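Local structure of nucleoside-diphosphate sugar epimerase (SulA family) (Corynebacterium glutamicum, 3OH8) at residues A[141-146]-A[170-175]; A[204-209]-A[347-352]; A[14-19]-A[127-132]; A[150-155]-A[165-170]. The protein probably acts as a nucleotide-sugar epimerase of unestablished substrate, with an NAD-dependent epimerase/dehydratase-type Rossmann domain. All coordinates share one frame; numbering follows the deposited sequence.

In the fold
Contacts 1, 2 and 4 gather round the parallel part of the Rossmann sheet, whereas contact 3 belongs to the N-terminal antiparallel domain. Contacts 2 and 4 lie closest, with centres 8 Å apart, and are joined through neighbouring strands by Val-206 N to Ala-151 O at 2.7 Å. Contacts 1 and 4 (centres 11 Å apart) share Gly-170 and pair strands through Glu-173 O and Val-150 N, 2.8 Å apart. Contact 3 is 17 Å from contact 4 between centres, yet Trp-19 NE1 packs on Thr-169 CB at 3.5 Å, so the two domains touch there. The glycine-containing turn beginning in 150-155 corresponds to the region where Rossmann domains usually bind their dinucleotide.

Contact 1 of 4, residues A[141-146]-A[170-175]; sequences TLFDGS and GGHEVI
Phe-143 and His-172 approach from opposite directions and make the one contact of side chain with side chain between 141-146 and 170-175. Phe-143 CZ comes to 4.0 Å from His-172 CE1. The phenyl carbon lies in the plane of the imidazole, at its edge, while the imidazole carbon reaches the phenyl ring obliquely, so the pair is an apolar touch rather than a stack. The Phe-143 torsion, chi1 77°, sets its ring between the backbone N and the carbonyl carbon, and the ring folds back over its own loop: Gly-145 N sits 3.2 Å above one face, toward the rim.

A polar atom also comes to the imidazole: Ser-146 O stands 3.8 Å from His-172 CE1, near the ring plane, a loose approach to the C-H between the two ring nitrogens. His-172 ND1 is hydrogen-bonded to Leu-148 N, which restrains the rotation of the ring. A water bridges the backbones, donating to Gly-145 O at 3.3 Å and to Gly-170 O at 3.2 Å, and also lies over the rim of one imidazole face.

Each segment has its own turn. Asp-144 OD1 accepts from Ser-146 N at 2.9 Å, closing an Asx turn, although the donor arrives 40° out of the carboxylate plane. Gly-171, with positive phi, ends the preceding helix in a Schellman motif.

The contact thus joins the loop between helix 119-139 and strand 149-153 to the loop entering strand 173-178, which pairs in parallel with 149-153. Phe-143 also packs on Val-354 of helix 342-354, and Val-174 on helix 158-169.

Contact 2 of 4, residues A[204-209]-A[347-352]; sequences VLVHLA and DIYYRA
Val-206 and Leu-208, two positions apart, both direct their side chains at Tyr-349, the residue through which helix 342-354 meets strand 204-207 here. Ahead of them, Leu-205 turns to the other face of the sheet, where it packs on Leu-236 and Val-240 of helix 222-242.

Val-206 follows and makes the first clear contact. Its CG1 branch lies 3.8 Å from Tyr-349 CD1 and 4.1 Å from Tyr-349 CE1, and approaches the ring obliquely. The branch gets there by lying anti to the backbone N (chi1 178°). The nearest alpha carbons, those of Val-206 and Tyr-349, are 8.1 Å apart, a spacing bridged by the long aromatic side chain. His-207 again points off to the far face, against Thr-233 and Leu-236.

Leu-208, just past the strand, continues the hydrophobic surface farther along the ring toward the hydroxyl. Its CG is 4.2 Å from Tyr-349 CE1. The modelled CD2, however, is closer to the ring carbon CZ than carbons can sit, so the exact placement of that methyl is doubtful, though the adjacency of the two side chains is not. The backbone N of Leu-208 and that of Ala-209 are both held by Thr-153 OG1.

Tyr-349 does not rest on this strand alone: it also touches Ile-250 and Ala-252 of strand 248-254. Helix 342-354 thus packs against the parallel strands 204-207 and 248-254 of the Rossmann sheet, with helix 222-242 on the opposite face.

Contact 3 of 4, residues A[14-19]-A[127-132]; sequences EMVWDW and TQLIED
Trp-19 and Leu-129 meet where two helices of the N-terminal domain cross. The order of elements there, one strand, two short helices, further antiparallel strands and a long closing helix, is consistent with a helix-grip (START-like) fold. The axes of 14-19 and 127-132 come no nearer than 12.0 Å and run at 115° to each other, so long side chains must span the interval.

Trp-19 and Leu-129 share this work. The indole CG lies anti to the backbone N of Trp-19 (chi1 -176°), which carries the ring out to the long helix 119-139. Leu-129 CD2 settles over one face of the ring as a CH-pi contact, 3.8 Å from the centroid of the six-membered ring and only 11° off its normal. The two side chains slide past each other in opposite directions. The other methyl, Leu-129 CD1, is 4.3 Å from Val-16 CG1, extending the apolar patch, which Ile-105 of strand 102-110 also joins.

Asp-132 comes to the indole edge instead, its carboxylate turned steeply against the ring. Buried, it is bound by two arginines: OD1 by Arg-428 and OD2 by Arg-28, an arrangement that would favour the ionised carboxylate. OD2 also lies 3.6 Å from Trp-19 CZ2, close to the ring plane. One water links the two residues, accepting from Trp-19 NE1 at 3.0 Å, in the indole plane, and donating to Asp-132 OD2 at 2.7 Å.

Contact 4 of 4, residues A[150-155]-A[165-170]; sequences VAITGS and AQLQTG
This is a small, wholly apolar strand-to-helix contact in the core of the Rossmann domain, made by one leucine of helix 158-169 against two residues of strand 149-153. Leu-167 CD2 and Ile-152 CD1 meet tip to tip at 3.7 Å. The same leucine methyl lies 4.3 Å from Val-150 CG1, so a single branch serves both strand residues, which share one face of the sheet. Ile-152 CG1 stands anti to the carbonyl carbon (chi1 -54°), sending its CD1 end out toward the helix.

The strand and helix are the first two elements of a beta-alpha-beta unit completed by strand 173-178. The turn after the strand, starting at Gly-154 with its positive phi, probably belongs to the glycine-rich region with which Rossmann domains commonly bind the dinucleotide.

Tyr-350 and Ile-353 of helix 342-354 pack on Leu-167 as well. At the end of helix 158-169, Gln-166 O accepts from Thr-169 OG1 at 2.7 Å, with the hydroxyl tilted 26° from the carbonyl plane, and also from Gly-170 N at 3.0 Å.

Contact 1 of 4, residues A[141-146]-A[170-175]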
loop_
_atom_site.group_PDB
_atom_site.type_symbol
_atom_site.label_atom_id
_atom_site.label_comp_id
_atom_site.label_asym_id
_atom_site.label_seq_id
_atom_site.Cartn_x
_atom_site.Cartn_y
_atom_site.Cartn_z
ATOM N N THR A 141 13.432 1.967 -14.140
ATOM C CA THR A 141 14.762 2.473 -14.502
ATOM C C THR A 141 15.869 1.818 -13.692
ATOM O O THR A 141 17.053 2.069 -13.940
ATOM C CB THR A 141 14.880 3.996 -14.340
ATOM O OG1 THR A 141 14.784 4.345 -12.954
ATOM C CG2 THR A 141 13.794 4.715 -15.150
ATOM N N LEU A 142 15.483 0.961 -12.747
ATOM C CA LEU A 142 16.415 0.438 -11.754
ATOM C C LEU A 142 16.834 -0.992 -12.021
ATOM O O LEU A 142 17.749 -1.488 -11.377
ATOM C CB LEU A 142 15.810 0.542 -10.346
ATOM C CG LEU A 142 15.392 1.951 -9.921
ATOM C CD1 LEU A 142 14.705 1.908 -8.547
ATOM C CD2 LEU A 142 16.621 2.879 -9.901
ATOM N N PHE A 143 16.160 -1.666 -12.949
ATOM C CA PHE A 143 16.475 -3.063 -13.214
ATOM C C PHE A 143 15.963 -3.476 -14.592
ATOM O O PHE A 143 15.298 -2.688 -15.278
ATOM C CB PHE A 143 15.905 -3.971 -12.105
ATOM C CG PHE A 143 14.414 -4.218 -12.221
ATOM C CD1 PHE A 143 13.508 -3.169 -12.150
ATOM C CD2 PHE A 143 13.928 -5.503 -12.394
ATOM C CE1 PHE A 143 12.140 -3.400 -12.257
ATOM C CE2 PHE A 143 12.569 -5.744 -12.508
ATOM C CZ PHE A 143 11.670 -4.690 -12.447
ATOM N N ASP A 144 16.267 -4.706 -14.995
ATOM C CA ASP A 144 15.960 -5.148 -16.359
ATOM C C ASP A 144 14.461 -5.291 -16.651
ATOM O O ASP A 144 14.061 -5.384 -17.808
ATOM C CB ASP A 144 16.743 -6.416 -16.728
ATOM C CG ASP A 144 16.305 -7.647 -15.933
ATOM O OD1 ASP A 144 15.219 -7.625 -15.324
ATOM O OD2 ASP A 144 17.054 -8.641 -15.939
ATOM N N GLY A 145 13.634 -5.278 -15.607
ATOM C CA GLY A 145 12.186 -5.284 -15.778
ATOM C C GLY A 145 11.554 -6.656 -15.963
ATOM O O GLY A 145 10.337 -6.771 -16.129
ATOM N N SER A 146 12.374 -7.701 -15.953
ATOM C CA SER A 146 11.853 -9.065 -15.987
ATOM C C SER A 146 11.231 -9.418 -14.649
ATOM O O SER A 146 11.748 -9.037 -13.593
ATOM C CB SER A 146 12.955 -10.078 -16.309
ATOM O OG SER A 146 13.334 -9.998 -17.666
ATOM N N GLY A 170 2.562 -5.474 -10.649
ATOM C CA GLY A 170 3.774 -5.200 -11.397
ATOM C C GLY A 170 4.208 -6.378 -12.250
ATOM O O GLY A 170 5.187 -6.296 -12.983
ATOM N N GLY A 171 3.501 -7.495 -12.145
ATOM C CA GLY A 171 3.814 -8.637 -12.991
ATOM C C GLY A 171 4.799 -9.614 -12.378
ATOM O O GLY A 171 5.240 -10.548 -13.046
ATOM N N HIS A 172 5.161 -9.399 -11.112
ATOM C CA HIS A 172 6.020 -10.340 -10.404
ATOM C C HIS A 172 5.217 -11.449 -9.761
ATOM O O HIS A 172 4.016 -11.308 -9.550
ATOM C CB HIS A 172 6.844 -9.620 -9.339
ATOM C CG HIS A 172 7.685 -8.516 -9.888
ATOM N ND1 HIS A 172 8.867 -8.751 -10.556
ATOM C CD2 HIS A 172 7.509 -7.174 -9.884
ATOM C CE1 HIS A 172 9.391 -7.598 -10.933
ATOM N NE2 HIS A 172 8.587 -6.626 -10.538
ATOM N N GLU A 173 5.885 -12.553 -9.439
ATOM C CA GLU A 173 5.212 -13.667 -8.773
ATOM C C GLU A 173 5.537 -13.649 -7.290
ATOM O O GLU A 173 6.686 -13.436 -6.910
ATOM C CB GLU A 173 5.652 -15.005 -9.365
ATOM C CG GLU A 173 5.341 -15.160 -10.844
ATOM C CD GLU A 173 3.851 -15.268 -11.116
ATOM O OE1 GLU A 173 3.172 -16.034 -10.395
ATOM O OE2 GLU A 173 3.364 -14.592 -12.051
ATOM N N VAL A 174 4.524 -13.867 -6.465
ATOM C CA VAL A 174 4.709 -13.917 -5.020
ATOM C C VAL A 174 4.466 -15.334 -4.513
ATOM O O VAL A 174 3.453 -15.949 -4.841
ATOM C CB VAL A 174 3.752 -12.945 -4.291
ATOM C CG1 VAL A 174 3.886 -13.087 -2.772
ATOM C CG2 VAL A 174 4.044 -11.521 -4.704
ATOM N N ILE A 175 5.413 -15.862 -3.747
ATOM C CA ILE A 175 5.181 -17.091 -3.013
ATOM C C ILE A 175 4.946 -16.730 -1.556
ATOM O O ILE A 175 5.861 -16.300 -0.859
ATOM C CB ILE A 175 6.367 -18.056 -3.090
ATOM C CG1 ILE A 175 6.690 -18.393 -4.549
ATOM C CG2 ILE A 175 6.041 -19.321 -2.307
ATOM C CD1 ILE A 175 8.002 -19.161 -4.717
HETATM O O HOH W 1 7.744 -7.597 -14.287
#

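Contact 2 of 4, residues A[204-209]-A[347-352]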
loop_
_atom_site.group_PDB
_atom_site.type_symbol
_atom_site.label_atom_id
_atom_site.label_comp_id
_atom_site.label_asym_id
_atom_site.label_seq_id
_atom_site.Cartn_x
_atom_site.Cartn_y
_atom_site.Cartn_z
ATOM N N VAL A 204 14.044 -13.639 -4.509
ATOM C CA VAL A 204 14.207 -12.738 -3.372
ATOM C C VAL A 204 13.346 -13.198 -2.218
ATOM O O VAL A 204 12.235 -13.663 -2.432
ATOM C CB VAL A 204 13.764 -11.305 -3.739
ATOM C CG1 VAL A 204 13.935 -10.358 -2.547
ATOM C CG2 VAL A 204 14.548 -10.789 -4.945
ATOM N N LEU A 205 13.853 -13.066 -0.997
ATOM C CA LEU A 205 13.027 -13.291 0.184
ATOM C C LEU A 205 12.697 -11.966 0.843
ATOM O O LEU A 205 13.595 -11.177 1.135
ATOM C CB LEU A 205 13.748 -14.175 1.206
ATOM C CG LEU A 205 13.032 -14.219 2.567
ATOM C CD1 LEU A 205 11.659 -14.920 2.468
ATOM C CD2 LEU A 205 13.922 -14.858 3.646
ATOM N N VAL A 206 11.415 -11.719 1.086
ATOM C CA VAL A 206 11.020 -10.575 1.907
ATOM C C VAL A 206 10.467 -11.074 3.238
ATOM O O VAL A 206 9.458 -11.788 3.272
ATOM C CB VAL A 206 9.975 -9.686 1.187
ATOM C CG1 VAL A 206 9.550 -8.516 2.081
ATOM C CG2 VAL A 206 10.566 -9.174 -0.103
ATOM N N HIS A 207 11.148 -10.720 4.330
ATOM C CA HIS A 207 10.776 -11.202 5.655
ATOM C C HIS A 207 10.118 -10.087 6.446
ATOM O O HIS A 207 10.790 -9.194 6.981
ATOM C CB HIS A 207 11.996 -11.720 6.421
ATOM C CG HIS A 207 11.645 -12.335 7.739
ATOM N ND1 HIS A 207 12.442 -12.209 8.858
ATOM C CD2 HIS A 207 10.579 -13.072 8.121
ATOM C CE1 HIS A 207 11.882 -12.849 9.869
ATOM N NE2 HIS A 207 10.749 -13.385 9.446
ATOM N N LEU A 208 8.795 -10.153 6.490
ATOM C CA LEU A 208 7.959 -9.114 7.054
ATOM C C LEU A 208 7.239 -9.591 8.306
ATOM O O LEU A 208 6.717 -8.775 9.062
ATOM C CB LEU A 208 6.897 -8.705 6.039
ATOM C CG LEU A 208 7.264 -7.688 4.979
ATOM C CD1 LEU A 208 6.041 -7.432 4.118
ATOM C CD2 LEU A 208 7.686 -6.434 5.677
ATOM N N ALA A 209 7.196 -10.906 8.520
ATOM C CA ALA A 209 6.365 -11.471 9.588
ATOM C C ALA A 209 6.651 -10.842 10.954
ATOM O O ALA A 209 7.804 -10.649 11.336
ATOM C CB ALA A 209 6.532 -12.969 9.658
ATOM N N ASP A 347 6.375 0.888 -1.427
ATOM C CA ASP A 347 7.284 1.353 -2.486
ATOM C C ASP A 347 8.730 1.027 -2.131
ATOM O O ASP A 347 9.515 0.584 -2.978
ATOM C CB ASP A 347 7.153 2.857 -2.723
ATOM C CG ASP A 347 5.950 3.218 -3.592
ATOM O OD1 ASP A 347 5.175 2.314 -3.984
ATOM O OD2 ASP A 347 5.783 4.420 -3.879
ATOM N N ILE A 348 9.088 1.267 -0.869
ATOM C CA ILE A 348 10.465 1.049 -0.424
ATOM C C ILE A 348 10.805 -0.437 -0.435
ATOM O O ILE A 348 11.879 -0.827 -0.889
ATOM C CB ILE A 348 10.712 1.706 0.951
ATOM C CG1 ILE A 348 10.730 3.232 0.776
ATOM C CG2 ILE A 348 12.028 1.247 1.542
ATOM C CD1 ILE A 348 10.550 4.022 2.079
ATOM N N TYR A 349 9.888 -1.274 0.034
ATOM C CA TYR A 349 10.112 -2.718 -0.056
ATOM C C TYR A 349 10.275 -3.159 -1.505
ATOM O O TYR A 349 11.195 -3.908 -1.852
ATOM C CB TYR A 349 8.957 -3.490 0.599
ATOM C CG TYR A 349 9.183 -3.719 2.088
ATOM C CD1 TYR A 349 10.033 -4.725 2.533
ATOM C CD2 TYR A 349 8.526 -2.941 3.042
ATOM C CE1 TYR A 349 10.242 -4.943 3.906
ATOM C CE2 TYR A 349 8.728 -3.147 4.403
ATOM C CZ TYR A 349 9.594 -4.142 4.827
ATOM O OH TYR A 349 9.790 -4.346 6.181
ATOM N N TYR A 350 9.351 -2.697 -2.340
ATOM C CA TYR A 350 9.316 -3.067 -3.750
ATOM C C TYR A 350 10.629 -2.651 -4.398
ATOM O O TYR A 350 11.296 -3.463 -5.042
ATOM C CB TYR A 350 8.105 -2.390 -4.400
ATOM C CG TYR A 350 7.712 -2.875 -5.777
ATOM C CD1 TYR A 350 8.637 -2.954 -6.803
ATOM C CD2 TYR A 350 6.385 -3.207 -6.059
ATOM C CE1 TYR A 350 8.256 -3.379 -8.086
ATOM C CE2 TYR A 350 5.996 -3.628 -7.323
ATOM C CZ TYR A 350 6.937 -3.710 -8.332
ATOM O OH TYR A 350 6.544 -4.129 -9.587
ATOM N N ARG A 351 11.029 -1.399 -4.185
ATOM C CA ARG A 351 12.316 -0.946 -4.681
ATOM C C ARG A 351 13.472 -1.812 -4.180
ATOM O O ARG A 351 14.362 -2.176 -4.956
ATOM C CB ARG A 351 12.576 0.522 -4.312
ATOM C CG ARG A 351 13.870 1.027 -4.919
ATOM C CD ARG A 351 14.192 2.485 -4.612
ATOM N NE ARG A 351 15.465 2.807 -5.249
ATOM C CZ ARG A 351 15.841 4.017 -5.641
ATOM N NH1 ARG A 351 15.057 5.067 -5.443
ATOM N NH2 ARG A 351 17.012 4.161 -6.253
ATOM N N ALA A 352 13.480 -2.119 -2.882
ATOM C CA ALA A 352 14.567 -2.933 -2.322
ATOM C C ALA A 352 14.662 -4.281 -3.041
ATOM O O ALA A 352 15.752 -4.789 -3.311
ATOM C CB ALA A 352 14.358 -3.143 -0.821
#

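Contact 3 of 4, residues A[14-19]-A[127-132]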
loop_
_atom_site.group_PDB
_atom_site.type_symbol
_atom_site.label_atom_id
_atom_site.label_comp_id
_atom_site.label_asym_id
_atom_site.label_seq_id
_atom_site.Cartn_x
_atom_site.Cartn_y
_atom_site.Cartn_z
ATOM N N GLU A 14 -3.128 0.614 -23.372
ATOM C CA GLU A 14 -2.790 -0.803 -23.298
ATOM C C GLU A 14 -2.138 -1.162 -21.947
ATOM O O GLU A 14 -2.445 -2.196 -21.352
ATOM C CB GLU A 14 -1.880 -1.175 -24.467
ATOM C CG GLU A 14 -1.450 -2.623 -24.506
ATOM C CD GLU A 14 -0.389 -2.870 -25.568
ATOM O OE1 GLU A 14 -0.369 -2.130 -26.574
ATOM O OE2 GLU A 14 0.428 -3.799 -25.394
HETATM N N MSE A 15 -1.236 -0.315 -21.467
HETATM C CA MSE A 15 -0.594 -0.535 -20.167
HETATM C C MSE A 15 -1.608 -0.380 -19.033
HETATM O O MSE A 15 -1.637 -1.172 -18.081
HETATM C CB MSE A 15 0.583 0.443 -19.980
HETATM C CG MSE A 15 1.220 0.490 -18.556
HETATM SE SE MSE A 15 2.622 1.659 -18.433
HETATM C CE MSE A 15 3.545 1.227 -19.915
ATOM N N VAL A 16 -2.428 0.658 -19.114
ATOM C CA VAL A 16 -3.403 0.915 -18.053
ATOM C C VAL A 16 -4.427 -0.210 -17.948
ATOM O O VAL A 16 -4.713 -0.710 -16.855
ATOM C CB VAL A 16 -4.120 2.259 -18.268
ATOM C CG1 VAL A 16 -5.182 2.477 -17.204
ATOM C CG2 VAL A 16 -3.109 3.395 -18.257
ATOM N N TRP A 17 -4.963 -0.626 -19.087
ATOM C CA TRP A 17 -5.902 -1.741 -19.119
ATOM C C TRP A 17 -5.256 -2.985 -18.531
ATOM O O TRP A 17 -5.818 -3.668 -17.656
ATOM C CB TRP A 17 -6.318 -2.025 -20.562
ATOM C CG TRP A 17 -7.143 -3.257 -20.677
ATOM C CD1 TRP A 17 -6.707 -4.516 -20.974
ATOM C CD2 TRP A 17 -8.554 -3.354 -20.462
ATOM N NE1 TRP A 17 -7.769 -5.395 -20.970
ATOM C CE2 TRP A 17 -8.912 -4.704 -20.658
ATOM C CE3 TRP A 17 -9.549 -2.431 -20.121
ATOM C CZ2 TRP A 17 -10.224 -5.151 -20.527
ATOM C CZ3 TRP A 17 -10.857 -2.878 -19.995
ATOM C CH2 TRP A 17 -11.182 -4.226 -20.204
ATOM N N ASP A 18 -4.060 -3.272 -19.028
ATOM C CA ASP A 18 -3.304 -4.435 -18.603
ATOM C C ASP A 18 -3.197 -4.501 -17.084
ATOM O O ASP A 18 -3.362 -5.559 -16.478
ATOM C CB ASP A 18 -1.902 -4.332 -19.174
ATOM C CG ASP A 18 -1.412 -5.632 -19.716
ATOM O OD1 ASP A 18 -1.523 -5.808 -20.951
ATOM O OD2 ASP A 18 -0.928 -6.465 -18.911
ATOM N N TRP A 19 -2.907 -3.357 -16.477
ATOM C CA TRP A 19 -2.726 -3.278 -15.020
ATOM C C TRP A 19 -3.976 -3.758 -14.270
ATOM O O TRP A 19 -3.884 -4.450 -13.239
ATOM C CB TRP A 19 -2.360 -1.837 -14.647
ATOM C CG TRP A 19 -2.046 -1.598 -13.185
ATOM C CD1 TRP A 19 -0.812 -1.547 -12.601
ATOM C CD2 TRP A 19 -2.997 -1.351 -12.144
ATOM N NE1 TRP A 19 -0.938 -1.288 -11.249
ATOM C CE2 TRP A 19 -2.266 -1.165 -10.949
ATOM C CE3 TRP A 19 -4.396 -1.282 -12.106
ATOM C CZ2 TRP A 19 -2.896 -0.905 -9.730
ATOM C CZ3 TRP A 19 -5.017 -1.025 -10.901
ATOM C CH2 TRP A 19 -4.268 -0.839 -9.724
ATOM N N THR A 127 -6.124 8.682 -7.472
ATOM C CA THR A 127 -4.767 8.960 -6.988
ATOM C C THR A 127 -3.949 7.673 -6.873
ATOM O O THR A 127 -2.779 7.636 -7.244
ATOM C CB THR A 127 -4.752 9.737 -5.636
ATOM O OG1 THR A 127 -5.510 9.025 -4.653
ATOM C CG2 THR A 127 -5.375 11.117 -5.822
ATOM N N GLN A 128 -4.565 6.616 -6.364
ATOM C CA GLN A 128 -3.834 5.373 -6.139
ATOM C C GLN A 128 -3.366 4.771 -7.454
ATOM O O GLN A 128 -2.233 4.310 -7.573
ATOM C CB GLN A 128 -4.692 4.355 -5.375
ATOM C CG GLN A 128 -3.916 3.114 -4.929
ATOM C CD GLN A 128 -2.999 3.404 -3.745
ATOM O OE1 GLN A 128 -3.118 4.438 -3.085
ATOM N NE2 GLN A 128 -2.117 2.473 -3.447
ATOM N N LEU A 129 -4.246 4.760 -8.444
ATOM C CA LEU A 129 -3.891 4.248 -9.764
ATOM C C LEU A 129 -2.723 5.019 -10.347
ATOM O O LEU A 129 -1.747 4.425 -10.831
ATOM C CB LEU A 129 -5.078 4.399 -10.733
ATOM C CG LEU A 129 -5.238 3.365 -11.853
ATOM C CD1 LEU A 129 -5.715 4.000 -13.178
ATOM C CD2 LEU A 129 -4.001 2.528 -12.064
ATOM N N ILE A 130 -2.836 6.345 -10.348
ATOM C CA ILE A 130 -1.818 7.163 -10.992
ATOM C C ILE A 130 -0.487 7.036 -10.246
ATOM O O ILE A 130 0.573 6.913 -10.866
ATOM C CB ILE A 130 -2.259 8.659 -11.170
ATOM C CG1 ILE A 130 -1.266 9.401 -12.056
ATOM C CG2 ILE A 130 -2.338 9.394 -9.841
ATOM C CD1 ILE A 130 -0.669 8.539 -13.126
ATOM N N GLU A 131 -0.542 7.016 -8.919
ATOM C CA GLU A 131 0.697 6.907 -8.153
ATOM C C GLU A 131 1.337 5.538 -8.344
ATOM O O GLU A 131 2.553 5.435 -8.477
ATOM C CB GLU A 131 0.482 7.228 -6.677
ATOM C CG GLU A 131 0.036 8.660 -6.450
ATOM C CD GLU A 131 1.056 9.687 -6.947
ATOM O OE1 GLU A 131 2.272 9.387 -6.930
ATOM O OE2 GLU A 131 0.641 10.797 -7.348
ATOM N N ASP A 132 0.514 4.496 -8.384
ATOM C CA ASP A 132 1.028 3.142 -8.620
ATOM C C ASP A 132 1.764 3.022 -9.946
ATOM O O ASP A 132 2.847 2.447 -10.015
ATOM C CB ASP A 132 -0.108 2.121 -8.589
ATOM C CG ASP A 132 -0.278 1.492 -7.219
ATOM O OD1 ASP A 132 0.132 2.133 -6.227
ATOM O OD2 ASP A 132 -0.815 0.371 -7.138
HETATM O O HOH W 2 0.705 -1.220 -8.775
#

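Contact 4 of 4, residues A[150-155]-A[165-170]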
loop_
_atom_site.group_PDB
_atom_site.type_symbol
_atom_site.label_atom_id
_atom_site.label_comp_id
_atom_site.label_asym_id
_atom_site.label_seq_id
_atom_site.Cartn_x
_atom_site.Cartn_y
_atom_site.Cartn_z
ATOM N N VAL A 150 9.148 -13.731 -5.659
ATOM C CA VAL A 150 9.447 -13.159 -4.360
ATOM C C VAL A 150 8.730 -13.966 -3.281
ATOM O O VAL A 150 7.496 -14.018 -3.251
ATOM C CB VAL A 150 8.955 -11.682 -4.317
ATOM C CG1 VAL A 150 9.376 -11.014 -3.038
ATOM C CG2 VAL A 150 9.491 -10.903 -5.504
ATOM N N ALA A 151 9.497 -14.628 -2.421
ATOM C CA ALA A 151 8.909 -15.300 -1.270
ATOM C C ALA A 151 8.687 -14.251 -0.195
ATOM O O ALA A 151 9.559 -13.412 0.037
ATOM C CB ALA A 151 9.836 -16.409 -0.752
ATOM N N ILE A 152 7.527 -14.289 0.456
ATOM C CA ILE A 152 7.189 -13.293 1.466
ATOM C C ILE A 152 6.572 -13.911 2.712
ATOM O O ILE A 152 5.614 -14.661 2.613
ATOM C CB ILE A 152 6.190 -12.261 0.899
ATOM C CG1 ILE A 152 6.729 -11.632 -0.388
ATOM C CG2 ILE A 152 5.908 -11.172 1.911
ATOM C CD1 ILE A 152 5.897 -10.436 -0.876
ATOM N N THR A 153 7.135 -13.605 3.881
ATOM C CA THR A 153 6.475 -13.908 5.143
ATOM C C THR A 153 5.718 -12.666 5.577
ATOM O O THR A 153 6.064 -11.555 5.191
ATOM C CB THR A 153 7.478 -14.265 6.292
ATOM O OG1 THR A 153 8.214 -13.100 6.669
ATOM C CG2 THR A 153 8.465 -15.370 5.861
ATOM N N GLY A 154 4.695 -12.847 6.399
ATOM C CA GLY A 154 3.876 -11.731 6.829
ATOM C C GLY A 154 3.021 -11.202 5.690
ATOM O O GLY A 154 2.586 -10.054 5.721
ATOM N N SER A 155 2.767 -12.038 4.687
ATOM C CA SER A 155 2.062 -11.576 3.483
ATOM C C SER A 155 0.586 -11.274 3.754
ATOM O O SER A 155 -0.102 -10.690 2.920
ATOM C CB SER A 155 2.182 -12.616 2.365
ATOM O OG SER A 155 1.440 -13.791 2.678
ATOM N N ALA A 165 0.022 -7.384 -3.233
ATOM C CA ALA A 165 -0.819 -6.861 -4.301
ATOM C C ALA A 165 -0.039 -5.983 -5.267
ATOM O O ALA A 165 -0.297 -6.016 -6.462
ATOM C CB ALA A 165 -1.995 -6.086 -3.737
ATOM N N GLN A 166 0.885 -5.176 -4.754
ATOM C CA GLN A 166 1.648 -4.278 -5.617
ATOM C C GLN A 166 2.566 -5.077 -6.538
ATOM O O GLN A 166 2.619 -4.829 -7.734
ATOM C CB GLN A 166 2.473 -3.296 -4.773
ATOM C CG GLN A 166 2.972 -2.072 -5.536
ATOM C CD GLN A 166 3.737 -1.123 -4.619
ATOM O OE1 GLN A 166 3.857 -1.375 -3.419
ATOM N NE2 GLN A 166 4.265 -0.040 -5.182
ATOM N N LEU A 167 3.300 -6.031 -5.965
ATOM C CA LEU A 167 4.156 -6.934 -6.741
ATOM C C LEU A 167 3.375 -7.621 -7.860
ATOM O O LEU A 167 3.816 -7.686 -9.013
ATOM C CB LEU A 167 4.736 -8.017 -5.836
ATOM C CG LEU A 167 6.187 -7.961 -5.348
ATOM C CD1 LEU A 167 6.912 -6.697 -5.719
ATOM C CD2 LEU A 167 6.254 -8.219 -3.853
ATOM N N GLN A 168 2.221 -8.171 -7.510
ATOM C CA GLN A 168 1.397 -8.818 -8.519
ATOM C C GLN A 168 0.951 -7.845 -9.608
ATOM O O GLN A 168 0.973 -8.190 -10.787
ATOM C CB GLN A 168 0.215 -9.535 -7.875
ATOM C CG GLN A 168 0.667 -10.681 -6.975
ATOM C CD GLN A 168 -0.450 -11.220 -6.106
ATOM O OE1 GLN A 168 -1.354 -10.485 -5.714
ATOM N NE2 GLN A 168 -0.386 -12.507 -5.793
ATOM N N THR A 169 0.555 -6.626 -9.252
ATOM C CA THR A 169 0.162 -5.698 -10.324
ATOM C C THR A 169 1.360 -5.292 -11.183
ATOM O O THR A 169 1.199 -4.834 -12.315
ATOM C CB THR A 169 -0.528 -4.443 -9.793
ATOM O OG1 THR A 169 0.326 -3.801 -8.833
ATOM C CG2 THR A 169 -1.834 -4.813 -9.136
ATOM N N GLY A 170 2.562 -5.474 -10.649
ATOM C CA GLY A 170 3.774 -5.200 -11.397
ATOM C C GLY A 170 4.208 -6.378 -12.250
ATOM O O GLY A 170 5.187 -6.296 -12.983
#